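Local coordinates for protein beta-fructofuranosidase (PDB 6NOB) that probably hydrolyses terminal beta-D-fructofuranoside linkages such as that of sucrose, as a glycoside hydrolase of family 32, at residues 158-163 and 217-222; 269-274 and 437-442; 341-346 and 377-382; 441-444 and 448-451. All coordinates share one frame; numbering follows the deposited sequence.

Contact 1 of 4, residues 158-163 and 217-222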
loop_
_atom_site.group_PDB
_atom_site.type_symbol
_atom_site.label_atom_id
_atom_site.label_comp_id
_atom_site.label_asym_id
_atom_site.label_seq_id
_atom_site.Cartn_x
_atom_site.Cartn_y
_atom_site.Cartn_z
ATOM N N MET A 158 -4.502 -10.225 9.865
ATOM C CA MET A 158 -3.670 -9.086 9.511
ATOM C C MET A 158 -2.769 -8.654 10.661
ATOM O O MET A 158 -3.232 -8.459 11.790
ATOM C CB MET A 158 -4.549 -7.921 9.056
ATOM C CG MET A 158 -4.856 -7.957 7.570
ATOM S SD MET A 158 -3.372 -7.667 6.585
ATOM C CE MET A 158 -2.984 -9.304 5.978
ATOM N N HIS A 159 -1.480 -8.515 10.357
ATOM C CA HIS A 159 -0.469 -7.912 11.213
ATOM C C HIS A 159 -0.087 -6.548 10.649
ATOM O O HIS A 159 -0.494 -6.164 9.550
ATOM C CB HIS A 159 0.787 -8.789 11.308
ATOM C CG HIS A 159 0.534 -10.209 11.708
ATOM N ND1 HIS A 159 -0.367 -11.025 11.056
ATOM C CD2 HIS A 159 1.100 -10.971 12.675
ATOM C CE1 HIS A 159 -0.360 -12.220 11.618
ATOM N NE2 HIS A 159 0.522 -12.214 12.602
ATOM N N TRP A 160 0.738 -5.825 11.403
ATOM C CA TRP A 160 1.375 -4.601 10.928
ATOM C C TRP A 160 2.874 -4.851 10.816
ATOM O O TRP A 160 3.546 -5.086 11.826
ATOM C CB TRP A 160 1.099 -3.430 11.868
ATOM C CG TRP A 160 -0.176 -2.697 11.593
ATOM C CD1 TRP A 160 -1.375 -3.237 11.233
ATOM C CD2 TRP A 160 -0.377 -1.281 11.666
ATOM N NE1 TRP A 160 -2.312 -2.245 11.080
ATOM C CE2 TRP A 160 -1.723 -1.034 11.339
ATOM C CE3 TRP A 160 0.452 -0.200 11.976
ATOM C CZ2 TRP A 160 -2.260 0.251 11.311
ATOM C CZ3 TRP A 160 -0.081 1.074 11.945
ATOM C CH2 TRP A 160 -1.424 1.291 11.617
ATOM N N GLY A 161 3.393 -4.808 9.590
ATOM C CA GLY A 161 4.824 -4.729 9.396
ATOM C C GLY A 161 5.321 -3.311 9.605
ATOM O O GLY A 161 4.544 -2.364 9.714
ATOM N N HIS A 162 6.643 -3.159 9.661
ATOM C CA HIS A 162 7.216 -1.864 10.008
ATOM C C HIS A 162 8.597 -1.714 9.390
ATOM O O HIS A 162 9.440 -2.609 9.514
ATOM C CB HIS A 162 7.290 -1.700 11.532
ATOM C CG HIS A 162 7.617 -0.309 11.981
ATOM N ND1 HIS A 162 7.992 -0.015 13.274
ATOM C CD2 HIS A 162 7.630 0.867 11.310
ATOM C CE1 HIS A 162 8.218 1.282 13.381
ATOM N NE2 HIS A 162 8.006 1.840 12.203
ATOM N N ALA A 163 8.821 -0.576 8.733
ATOM C CA ALA A 163 10.111 -0.237 8.150
ATOM C C ALA A 163 10.343 1.258 8.303
ATOM O O ALA A 163 9.394 2.043 8.384
ATOM C CB ALA A 163 10.196 -0.638 6.669
ATOM N N ILE A 217 4.475 8.405 18.239
ATOM C CA ILE A 217 3.535 8.271 17.131
ATOM C C ILE A 217 2.237 7.717 17.694
ATOM O O ILE A 217 2.231 6.645 18.313
ATOM C CB ILE A 217 4.074 7.346 16.027
ATOM C CG1 ILE A 217 5.462 7.770 15.559
ATOM C CG2 ILE A 217 3.106 7.302 14.852
ATOM C CD1 ILE A 217 6.121 6.734 14.663
ATOM N N ARG A 218 1.137 8.428 17.482
ATOM C CA ARG A 218 -0.182 7.895 17.785
ATOM C C ARG A 218 -0.789 7.323 16.512
ATOM O O ARG A 218 -0.880 8.014 15.492
ATOM C CB ARG A 218 -1.111 8.956 18.380
ATOM C CG ARG A 218 -2.487 8.394 18.722
ATOM C CD ARG A 218 -3.257 9.259 19.709
ATOM N NE ARG A 218 -2.654 9.279 21.041
ATOM C CZ ARG A 218 -2.716 8.275 21.911
ATOM N NH1 ARG A 218 -3.341 7.147 21.589
ATOM N NH2 ARG A 218 -2.144 8.394 23.102
ATOM N N LEU A 219 -1.196 6.062 16.575
ATOM C CA LEU A 219 -1.804 5.379 15.447
ATOM C C LEU A 219 -3.288 5.195 15.700
ATOM O O LEU A 219 -3.707 4.941 16.833
ATOM C CB LEU A 219 -1.133 4.029 15.203
ATOM C CG LEU A 219 0.352 4.287 14.960
ATOM C CD1 LEU A 219 1.214 3.497 15.929
ATOM C CD2 LEU A 219 0.720 4.008 13.516
ATOM N N TYR A 220 -4.079 5.360 14.643
ATOM C CA TYR A 220 -5.501 5.044 14.645
ATOM C C TYR A 220 -5.729 3.994 13.569
ATOM O O TYR A 220 -5.417 4.233 12.399
ATOM C CB TYR A 220 -6.351 6.288 14.370
ATOM C CG TYR A 220 -6.263 7.356 15.438
ATOM C CD1 TYR A 220 -7.164 7.375 16.496
ATOM C CD2 TYR A 220 -5.292 8.351 15.383
ATOM C CE1 TYR A 220 -7.097 8.347 17.474
ATOM C CE2 TYR A 220 -5.216 9.330 16.361
ATOM C CZ TYR A 220 -6.124 9.321 17.403
ATOM O OH TYR A 220 -6.065 10.289 18.381
ATOM N N LEU A 221 -6.256 2.835 13.959
ATOM C CA LEU A 221 -6.379 1.715 13.037
ATOM C C LEU A 221 -7.724 1.027 13.219
ATOM O O LEU A 221 -8.451 1.265 14.187
ATOM C CB LEU A 221 -5.243 0.702 13.227
ATOM C CG LEU A 221 -5.240 -0.062 14.554
ATOM C CD1 LEU A 221 -4.904 -1.528 14.326
ATOM C CD2 LEU A 221 -4.260 0.567 15.531
ATOM N N THR A 222 -8.042 0.155 12.266
ATOM C CA THR A 222 -9.251 -0.653 12.300
ATOM C C THR A 222 -8.932 -2.038 12.843
ATOM O O THR A 222 -7.953 -2.664 12.422
ATOM C CB THR A 222 -9.868 -0.780 10.905
ATOM O OG1 THR A 222 -10.333 0.500 10.471
ATOM C CG2 THR A 222 -11.034 -1.768 10.918
#
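Trp160 NE1 hydrogen-bonds to the backbone oxygen Phe195 O, which ties down one end of an indole whose far end packs on Leu219 and Leu221. The contact joins two adjacent sheets of the beta-propeller that forms the catalytic domain of family 32 enzymes. Strand 159-165 lies in one sheet and strand 216-227 in the next. The backbones stay well apart: Trp160 CA and Leu221 CA are 10.2 Å from each other. The segments share no hydrogen bond, and the indole bridges the distance.

Its six-membered ring does the touching. Leu219 CD2 comes to the ring edge, near the ring plane, and lies 3.4 Å from Trp160 CZ3. That is close for two carbons, so the packing here is tight. The same methyl is 3.9 Å from Trp160 CH2. These two side chains run past each other in opposite directions. Leu221 meets the ring at a slant, and it does so with its first carbon rather than with its methyls. Its CG sits between its own backbone N and carbonyl carbon (chi1 67°), which carries the branch beyond CB and leaves CB to meet the indole. The indole itself has CG anti to the carbonyl carbon of Trp160 (chi1 -86°) and reaches directly over to strand 216-227.

Outside the segments, the ring of Phe145 meets the indole with planes at about 50°, and Thr239 touches Leu221. All three residues of the contact are buried. Leu221 CB is 3.6 Å from Trp160 CZ2 and 4.2 Å from Trp160 CH2.

Contact 2 of 4, residues 269-274 and 437-442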
loop_
_atom_site.group_PDB
_atom_site.type_symbol
_atom_site.label_atom_id
_atom_site.label_comp_id
_atom_site.label_asym_id
_atom_site.label_seq_id
_atom_site.Cartn_x
_atom_site.Cartn_y
_atom_site.Cartn_z
ATOM N N ASP A 269 -10.338 1.840 8.015
ATOM C CA ASP A 269 -9.238 2.624 7.465
ATOM C C ASP A 269 -9.287 4.079 7.927
ATOM O O ASP A 269 -9.352 4.991 7.092
ATOM C CB ASP A 269 -9.253 2.548 5.937
ATOM C CG ASP A 269 -9.326 1.119 5.419
ATOM O OD1 ASP A 269 -8.923 0.189 6.151
ATOM O OD2 ASP A 269 -9.792 0.927 4.275
ATOM N N PRO A 270 -9.225 4.343 9.233
ATOM C CA PRO A 270 -9.317 5.731 9.702
ATOM C C PRO A 270 -8.093 6.534 9.300
ATOM O O PRO A 270 -6.958 6.063 9.401
ATOM C CB PRO A 270 -9.405 5.585 11.224
ATOM C CG PRO A 270 -8.667 4.315 11.504
ATOM C CD PRO A 270 -8.967 3.405 10.341
ATOM N N LYS A 271 -8.335 7.761 8.846
ATOM C CA LYS A 271 -7.274 8.690 8.468
ATOM C C LYS A 271 -7.507 9.993 9.221
ATOM O O LYS A 271 -8.517 10.667 9.002
ATOM C CB LYS A 271 -7.251 8.916 6.956
ATOM C CG LYS A 271 -5.864 8.845 6.338
ATOM C CD LYS A 271 -4.963 9.930 6.900
ATOM C CE LYS A 271 -3.562 9.840 6.330
ATOM N NZ LYS A 271 -2.677 10.894 6.905
ATOM N N VAL A 272 -6.581 10.340 10.111
ATOM C CA VAL A 272 -6.723 11.494 10.992
ATOM C C VAL A 272 -5.839 12.614 10.455
ATOM O O VAL A 272 -4.616 12.459 10.354
ATOM C CB VAL A 272 -6.364 11.137 12.444
ATOM C CG1 VAL A 272 -6.523 12.346 13.358
ATOM C CG2 VAL A 272 -7.232 9.989 12.938
ATOM N N GLU A 273 -6.458 13.738 10.104
ATOM C CA GLU A 273 -5.770 14.875 9.505
ATOM C C GLU A 273 -5.855 16.058 10.455
ATOM O O GLU A 273 -6.952 16.457 10.854
ATOM C CB GLU A 273 -6.383 15.241 8.154
ATOM C CG GLU A 273 -5.849 16.541 7.573
ATOM C CD GLU A 273 -4.349 16.509 7.347
ATOM O OE1 GLU A 273 -3.835 15.455 6.911
ATOM O OE2 GLU A 273 -3.686 17.536 7.609
ATOM N N CYS A 274 -4.704 16.630 10.801
ATOM C CA CYS A 274 -4.663 17.694 11.791
ATOM C C CYS A 274 -4.264 19.044 11.220
ATOM O O CYS A 274 -4.364 20.045 11.936
ATOM C CB CYS A 274 -3.701 17.317 12.929
ATOM S SG CYS A 274 -4.260 15.912 13.894
ATOM N N ALA A 437 -5.072 1.242 -2.278
ATOM C CA ALA A 437 -4.875 1.449 -0.843
ATOM C C ALA A 437 -3.932 2.619 -0.564
ATOM O O ALA A 437 -2.971 2.505 0.199
ATOM C CB ALA A 437 -4.372 0.166 -0.178
ATOM N N THR A 438 -4.222 3.758 -1.185
ATOM C CA THR A 438 -3.387 4.938 -1.007
ATOM C C THR A 438 -3.540 5.503 0.398
ATOM O O THR A 438 -4.645 5.562 0.946
ATOM C CB THR A 438 -3.754 6.017 -2.025
ATOM O OG1 THR A 438 -5.157 6.301 -1.931
ATOM C CG2 THR A 438 -3.428 5.561 -3.429
ATOM N N GLN A 439 -2.419 5.922 0.980
ATOM C CA GLN A 439 -2.428 6.746 2.178
ATOM C C GLN A 439 -1.364 7.818 2.022
ATOM O O GLN A 439 -0.307 7.572 1.435
ATOM C CB GLN A 439 -2.182 5.927 3.453
ATOM C CG GLN A 439 -2.378 6.745 4.725
ATOM C CD GLN A 439 -2.240 5.924 5.989
ATOM O OE1 GLN A 439 -1.291 6.094 6.758
ATOM N NE2 GLN A 439 -3.199 5.032 6.221
ATOM N N SER A 440 -1.649 9.007 2.536
ATOM C CA SER A 440 -0.760 10.145 2.386
ATOM C C SER A 440 -0.358 10.688 3.750
ATOM O O SER A 440 -0.950 10.354 4.777
ATOM C CB SER A 440 -1.425 11.242 1.550
ATOM O OG SER A 440 -2.065 12.193 2.382
ATOM N N PHE A 441 0.671 11.534 3.751
ATOM C CA PHE A 441 1.098 12.228 4.958
ATOM C C PHE A 441 1.812 13.510 4.558
ATOM O O PHE A 441 2.185 13.705 3.398
ATOM C CB PHE A 441 1.995 11.343 5.836
ATOM C CG PHE A 441 3.393 11.169 5.309
ATOM C CD1 PHE A 441 3.663 10.277 4.280
ATOM C CD2 PHE A 441 4.442 11.894 5.853
ATOM C CE1 PHE A 441 4.954 10.117 3.801
ATOM C CE2 PHE A 441 5.733 11.743 5.381
ATOM C CZ PHE A 441 5.992 10.852 4.354
ATOM N N ALA A 442 1.987 14.393 5.536
ATOM C CA ALA A 442 2.710 15.645 5.363
ATOM C C ALA A 442 4.011 15.567 6.146
ATOM O O ALA A 442 3.990 15.440 7.374
ATOM C CB ALA A 442 1.871 16.834 5.831
HETATM O O HOH W 1 -0.799 8.477 8.316
#
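Lys271 and Gln439 cross at a slant, the lysine chain passing over the stem of the glutamine. Lys271 CE lies 3.7 Å from Gln439 CG. The lysine chain bends once, at chi2 (-62°), and is extended beyond that. This bend turns the amino group along the opposing strand to the next residue. There Lys271 NZ donates to Ser440 O at 2.8 Å. The C=O...N angle is 152°, and the nitrogen is tilted out of the carbonyl plane. Lys271 CE also comes close to this oxygen, 3.1 Å from Ser440 O.

Gln439 is extended, and its amide is held at both ends: NE2 donates to Gly197 O, and OE1 accepts from Leu135 N. These two bonds fix which way the amide is turned. A water lies 2.9 Å from Gln439 OE1 and takes a weak bond from Lys271 NZ. The buried amino group thus has one firm partner, the carbonyl of Ser440, and the water as a weak second.

The contact runs across the interior of the propeller. Segments 269-273 and 437-442 run nearly parallel, at 19°, their axes 9.2 Å apart at the closest approach. Their parent strands, 268-273 and 435-442, lie in different sheets. Strand 190-202 touches Lys271 through Ser198, and strand 377-382 touches it through Asp378. Within its own sheet each strand has a neighbour: Lys271 is backbone-bonded to Val289 of strand 285-295, and Gln439 to Phe451 of strand 448-454.

Contact 3 of 4, residues 341-346 and 377-382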
loop_
_atom_site.group_PDB
_atom_site.type_symbol
_atom_site.label_atom_id
_atom_site.label_comp_id
_atom_site.label_asym_id
_atom_site.label_seq_id
_atom_site.Cartn_x
_atom_site.Cartn_y
_atom_site.Cartn_z
ATOM N N MET A 341 -17.672 8.687 2.951
ATOM C CA MET A 341 -16.590 8.968 3.889
ATOM C C MET A 341 -17.210 9.613 5.118
ATOM O O MET A 341 -17.540 10.802 5.109
ATOM C CB MET A 341 -15.540 9.878 3.267
ATOM C CG MET A 341 -14.642 9.197 2.273
ATOM S SD MET A 341 -13.282 10.276 1.810
ATOM C CE MET A 341 -12.675 9.405 0.369
ATOM N N THR A 342 -17.373 8.829 6.174
ATOM C CA THR A 342 -17.951 9.340 7.406
ATOM C C THR A 342 -16.896 10.094 8.203
ATOM O O THR A 342 -15.815 9.564 8.481
ATOM C CB THR A 342 -18.547 8.197 8.223
ATOM O OG1 THR A 342 -17.723 7.032 8.090
ATOM C CG2 THR A 342 -19.957 7.888 7.736
ATOM N N LEU A 343 -17.211 11.335 8.559
ATOM C CA LEU A 343 -16.273 12.238 9.207
ATOM C C LEU A 343 -16.511 12.272 10.712
ATOM O O LEU A 343 -17.657 12.328 11.170
ATOM C CB LEU A 343 -16.399 13.647 8.625
ATOM C CG LEU A 343 -15.332 14.664 9.030
ATOM C CD1 LEU A 343 -13.962 14.236 8.538
ATOM C CD2 LEU A 343 -15.688 16.042 8.499
ATOM N N PHE A 344 -15.418 12.236 11.474
ATOM C CA PHE A 344 -15.441 12.346 12.925
ATOM C C PHE A 344 -14.419 13.384 13.366
ATOM O O PHE A 344 -13.427 13.635 12.677
ATOM C CB PHE A 344 -15.128 11.011 13.612
ATOM C CG PHE A 344 -16.100 9.912 13.293
ATOM C CD1 PHE A 344 -15.962 9.155 12.140
ATOM C CD2 PHE A 344 -17.141 9.622 14.159
ATOM C CE1 PHE A 344 -16.851 8.138 11.852
ATOM C CE2 PHE A 344 -18.033 8.607 13.876
ATOM C CZ PHE A 344 -17.889 7.863 12.722
ATOM N N SER A 345 -14.658 13.983 14.532
ATOM C CA SER A 345 -13.727 14.964 15.074
ATOM C C SER A 345 -13.610 14.799 16.582
ATOM O O SER A 345 -14.556 14.389 17.257
ATOM C CB SER A 345 -14.148 16.405 14.760
ATOM O OG SER A 345 -15.392 16.713 15.353
ATOM N N ALA A 346 -12.432 15.140 17.100
ATOM C CA ALA A 346 -12.150 15.086 18.526
ATOM C C ALA A 346 -11.375 16.328 18.940
ATOM O O ALA A 346 -10.537 16.827 18.184
ATOM C CB ALA A 346 -11.354 13.829 18.894
ATOM N N PRO A 377 -9.665 5.757 2.860
ATOM C CA PRO A 377 -9.945 7.160 2.552
ATOM C C PRO A 377 -8.828 8.068 3.050
ATOM O O PRO A 377 -7.944 7.666 3.807
ATOM C CB PRO A 377 -11.246 7.423 3.310
ATOM C CG PRO A 377 -11.118 6.557 4.523
ATOM C CD PRO A 377 -10.380 5.313 4.069
ATOM N N ASP A 378 -8.892 9.320 2.608
ATOM C CA ASP A 378 -7.938 10.335 3.024
ATOM C C ASP A 378 -8.545 11.697 2.731
ATOM O O ASP A 378 -9.220 11.875 1.714
ATOM C CB ASP A 378 -6.592 10.176 2.305
ATOM C CG ASP A 378 -5.430 10.751 3.101
ATOM O OD1 ASP A 378 -5.680 11.560 4.020
ATOM O OD2 ASP A 378 -4.269 10.391 2.810
ATOM N N LEU A 379 -8.316 12.644 3.636
ATOM C CA LEU A 379 -8.830 14.001 3.492
ATOM C C LEU A 379 -7.740 14.961 3.932
ATOM O O LEU A 379 -7.283 14.900 5.077
ATOM C CB LEU A 379 -10.102 14.207 4.319
ATOM C CG LEU A 379 -10.842 15.532 4.127
ATOM C CD1 LEU A 379 -11.457 15.610 2.737
ATOM C CD2 LEU A 379 -11.902 15.702 5.200
ATOM N N PHE A 380 -7.315 15.833 3.023
ATOM C CA PHE A 380 -6.238 16.765 3.312
ATOM C C PHE A 380 -6.410 17.995 2.435
ATOM O O PHE A 380 -7.280 18.046 1.561
ATOM C CB PHE A 380 -4.867 16.118 3.086
ATOM C CG PHE A 380 -4.697 15.530 1.713
ATOM C CD1 PHE A 380 -4.209 16.301 0.669
ATOM C CD2 PHE A 380 -5.035 14.208 1.464
ATOM C CE1 PHE A 380 -4.059 15.763 -0.599
ATOM C CE2 PHE A 380 -4.886 13.663 0.199
ATOM C CZ PHE A 380 -4.398 14.441 -0.833
ATOM N N GLN A 381 -5.558 18.990 2.675
ATOM C CA GLN A 381 -5.541 20.215 1.890
ATOM C C GLN A 381 -4.142 20.447 1.343
ATOM O O GLN A 381 -3.149 20.254 2.051
ATOM C CB GLN A 381 -5.991 21.414 2.723
ATOM C CG GLN A 381 -7.484 21.423 2.976
ATOM C CD GLN A 381 -7.903 22.439 4.008
ATOM O OE1 GLN A 381 -7.067 23.046 4.677
ATOM N NE2 GLN A 381 -9.208 22.629 4.149
ATOM N N VAL A 382 -4.069 20.854 0.079
ATOM C CA VAL A 382 -2.795 21.147 -0.566
ATOM C C VAL A 382 -3.019 22.246 -1.598
ATOM O O VAL A 382 -4.034 22.260 -2.302
ATOM C CB VAL A 382 -2.173 19.873 -1.186
ATOM C CG1 VAL A 382 -2.933 19.429 -2.430
ATOM C CG2 VAL A 382 -0.708 20.096 -1.501
#
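Met341 lays its thioether along Pro377. Met341 SD and Met341 CE are each 3.8 Å from Pro377 CB, and the two side chains pass antiparallel, flank to flank. The methionine is extended beyond CG, and this carries the sulfur to the proline. Further along, Leu343 CD1 and Leu379 CD2 meet at 4.2 Å, their side chains crossing at about a right angle. With CG anti to its backbone N (chi1 -170°), Leu343 swings its branch toward Leu379, although its CB does not point there. The contact across the segments is apolar.

With only an alanine here in place of Met341, the thioether is gone and a gap is likely to open beside Pro377 CB.

The next shell keeps these groups in place. Val362 touches both Met341 and Leu343, while Val289 also packs on Leu343. Thr386 and Ala388 lie against Leu379. Asp378 points away from the contact; its OD2 is hydrogen-bonded to Ser440 OG, and its OD1 takes a weak bond from Leu379 N.

Segments 341-346 and 377-382 cross at -53°, with 8.8 Å between their axes at the closest approach. Their strands belong to separate sheets, and the apolar face between them is packing between blades, as in the five-bladed beta-propeller of family 32.

Contact 4 of 4, residues 441-444 and 448-451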
loop_
_atom_site.group_PDB
_atom_site.type_symbol
_atom_site.label_atom_id
_atom_site.label_comp_id
_atom_site.label_asym_id
_atom_site.label_seq_id
_atom_site.Cartn_x
_atom_site.Cartn_y
_atom_site.Cartn_z
ATOM N N PHE A 441 0.671 11.534 3.751
ATOM C CA PHE A 441 1.098 12.228 4.958
ATOM C C PHE A 441 1.812 13.510 4.558
ATOM O O PHE A 441 2.185 13.705 3.398
ATOM C CB PHE A 441 1.995 11.343 5.836
ATOM C CG PHE A 441 3.393 11.169 5.309
ATOM C CD1 PHE A 441 3.663 10.277 4.280
ATOM C CD2 PHE A 441 4.442 11.894 5.853
ATOM C CE1 PHE A 441 4.954 10.117 3.801
ATOM C CE2 PHE A 441 5.733 11.743 5.381
ATOM C CZ PHE A 441 5.992 10.852 4.354
ATOM N N ALA A 442 1.987 14.393 5.536
ATOM C CA ALA A 442 2.710 15.645 5.363
ATOM C C ALA A 442 4.011 15.567 6.146
ATOM O O ALA A 442 3.990 15.440 7.374
ATOM C CB ALA A 442 1.871 16.834 5.831
ATOM N N ASP A 443 5.139 15.647 5.441
ATOM C CA ASP A 443 6.430 15.608 6.113
ATOM C C ASP A 443 6.681 16.934 6.837
ATOM O O ASP A 443 5.845 17.843 6.840
ATOM C CB ASP A 443 7.543 15.255 5.119
ATOM C CG ASP A 443 7.865 16.379 4.132
ATOM O OD1 ASP A 443 7.199 17.438 4.141
ATOM O OD2 ASP A 443 8.810 16.194 3.331
ATOM N N ASP A 444 7.856 17.049 7.459
ATOM C CA ASP A 444 8.132 18.210 8.300
ATOM C C ASP A 444 8.166 19.512 7.510
ATOM O O ASP A 444 8.007 20.586 8.102
ATOM C CB ASP A 444 9.451 18.017 9.049
ATOM C CG ASP A 444 9.334 17.022 10.188
ATOM O OD1 ASP A 444 8.396 17.152 11.002
ATOM O OD2 ASP A 444 10.181 16.108 10.267
ATOM N N ARG A 448 3.176 16.987 0.709
ATOM C CA ARG A 448 2.141 15.959 0.742
ATOM C C ARG A 448 2.633 14.764 -0.070
ATOM O O ARG A 448 2.804 14.862 -1.289
ATOM C CB ARG A 448 0.822 16.504 0.199
ATOM C CG ARG A 448 -0.289 15.470 0.070
ATOM C CD ARG A 448 -0.602 14.799 1.401
ATOM N NE ARG A 448 -0.951 15.754 2.452
ATOM C CZ ARG A 448 -1.417 15.409 3.649
ATOM N NH1 ARG A 448 -1.708 16.340 4.550
ATOM N NH2 ARG A 448 -1.588 14.130 3.950
ATOM N N ILE A 449 2.861 13.640 0.607
ATOM C CA ILE A 449 3.464 12.453 0.009
ATOM C C ILE A 449 2.505 11.284 0.171
ATOM O O ILE A 449 1.959 11.074 1.260
ATOM C CB ILE A 449 4.827 12.134 0.651
ATOM C CG1 ILE A 449 5.739 13.361 0.583
ATOM C CG2 ILE A 449 5.468 10.935 -0.028
ATOM C CD1 ILE A 449 6.943 13.282 1.494
ATOM N N VAL A 450 2.316 10.515 -0.900
ATOM C CA VAL A 450 1.373 9.403 -0.918
ATOM C C VAL A 450 2.103 8.122 -1.304
ATOM O O VAL A 450 2.965 8.124 -2.192
ATOM C CB VAL A 450 0.195 9.680 -1.881
ATOM C CG1 VAL A 450 0.700 10.001 -3.281
ATOM C CG2 VAL A 450 -0.783 8.505 -1.906
ATOM N N PHE A 451 1.767 7.031 -0.617
ATOM C CA PHE A 451 2.183 5.684 -0.974
ATOM C C PHE A 451 0.973 4.869 -1.415
ATOM O O PHE A 451 -0.149 5.090 -0.950
ATOM C CB PHE A 451 2.848 4.966 0.203
ATOM C CG PHE A 451 4.296 5.297 0.386
ATOM C CD1 PHE A 451 5.268 4.650 -0.359
ATOM C CD2 PHE A 451 4.691 6.235 1.326
ATOM C CE1 PHE A 451 6.608 4.946 -0.182
ATOM C CE2 PHE A 451 6.028 6.533 1.509
ATOM C CZ PHE A 451 6.988 5.888 0.755
#
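The guanidinium of Arg448 lies flat against the backbone of the opposing strand. Phe441 C sits over one face, 3.4 Å above the guanidinium plane and offset toward the rim, with Ala442 N also over this face. Ala442 CB approaches from that face too, 3.8 Å from Arg448 NH1. The rings of Phe441 and Phe451 meet edge to edge at a looser distance, with Phe441 CE1 and Phe451 CE2 4.4 Å apart.

Arg448 folds back to reach this place, bent at chi2 (58°) and chi3 (56°). Its charged end is held by outside partners: NH1 forms a salt bridge with Glu273 OE1, and NH2 is hydrogen-bonded to Ser440 OG. Without the guanidinium, as with a leucine in its place, Glu273 would probably lose its charge partner and the backbone at Phe441 its cover.

On the other side of the hairpin, Phe441 and Ile449 run alongside each other in the same direction. Phe441 CE1 is 3.7 Å from Ile449 CB, and Phe441 CZ is 3.9 Å from Ile449 CD1. Asp443 crosses Ile449 at about a right angle, and its OD2 forms a salt bridge with Arg447 NE.

Two backbone bonds close the antiparallel hydrogen-bonded pair Phe441-Ile449. Phe441 N donates to Ile449 O at 2.8 Å, and Ile449 N to Phe441 O at 2.9 Å. Ala442 and Arg448 form the non-hydrogen-bonded pair next to the turn.

The hairpin of strands 435-442 and 448-454 is extended on the 448-454 side by strand 468-481, where Arg448 is backbone-bonded to Leu478 and Val450 to Arg476. Leu135 of strand 127-138 touches both Phe441 and Phe451.

How the contacts relate
Contact 2 lies between the others and touches all three. Its centre is about 8 Å from that of contact 3, 9 Å from contact 4 and 12 Å from contact 1. Thr222 OG1 of contact 1 is probably hydrogen-bonded to Asp269 N of contact 2, at 2.8 Å. Contacts 2 and 4 share Phe441 and Ala442; Ser440 joins contact 2 to contacts 3 and 4. Contacts 3 and 4 meet where Phe380 CB lies 3.5 Å from Arg448 NH1. Asp269 and Pro270 match the family 32 RDP sequence, whose aspartate lines the active site in relatives. A PEG, probably from the crystallisation liquor, lies about 7 Å from the Pro377 side chain and about 8 Å from that of Trp160.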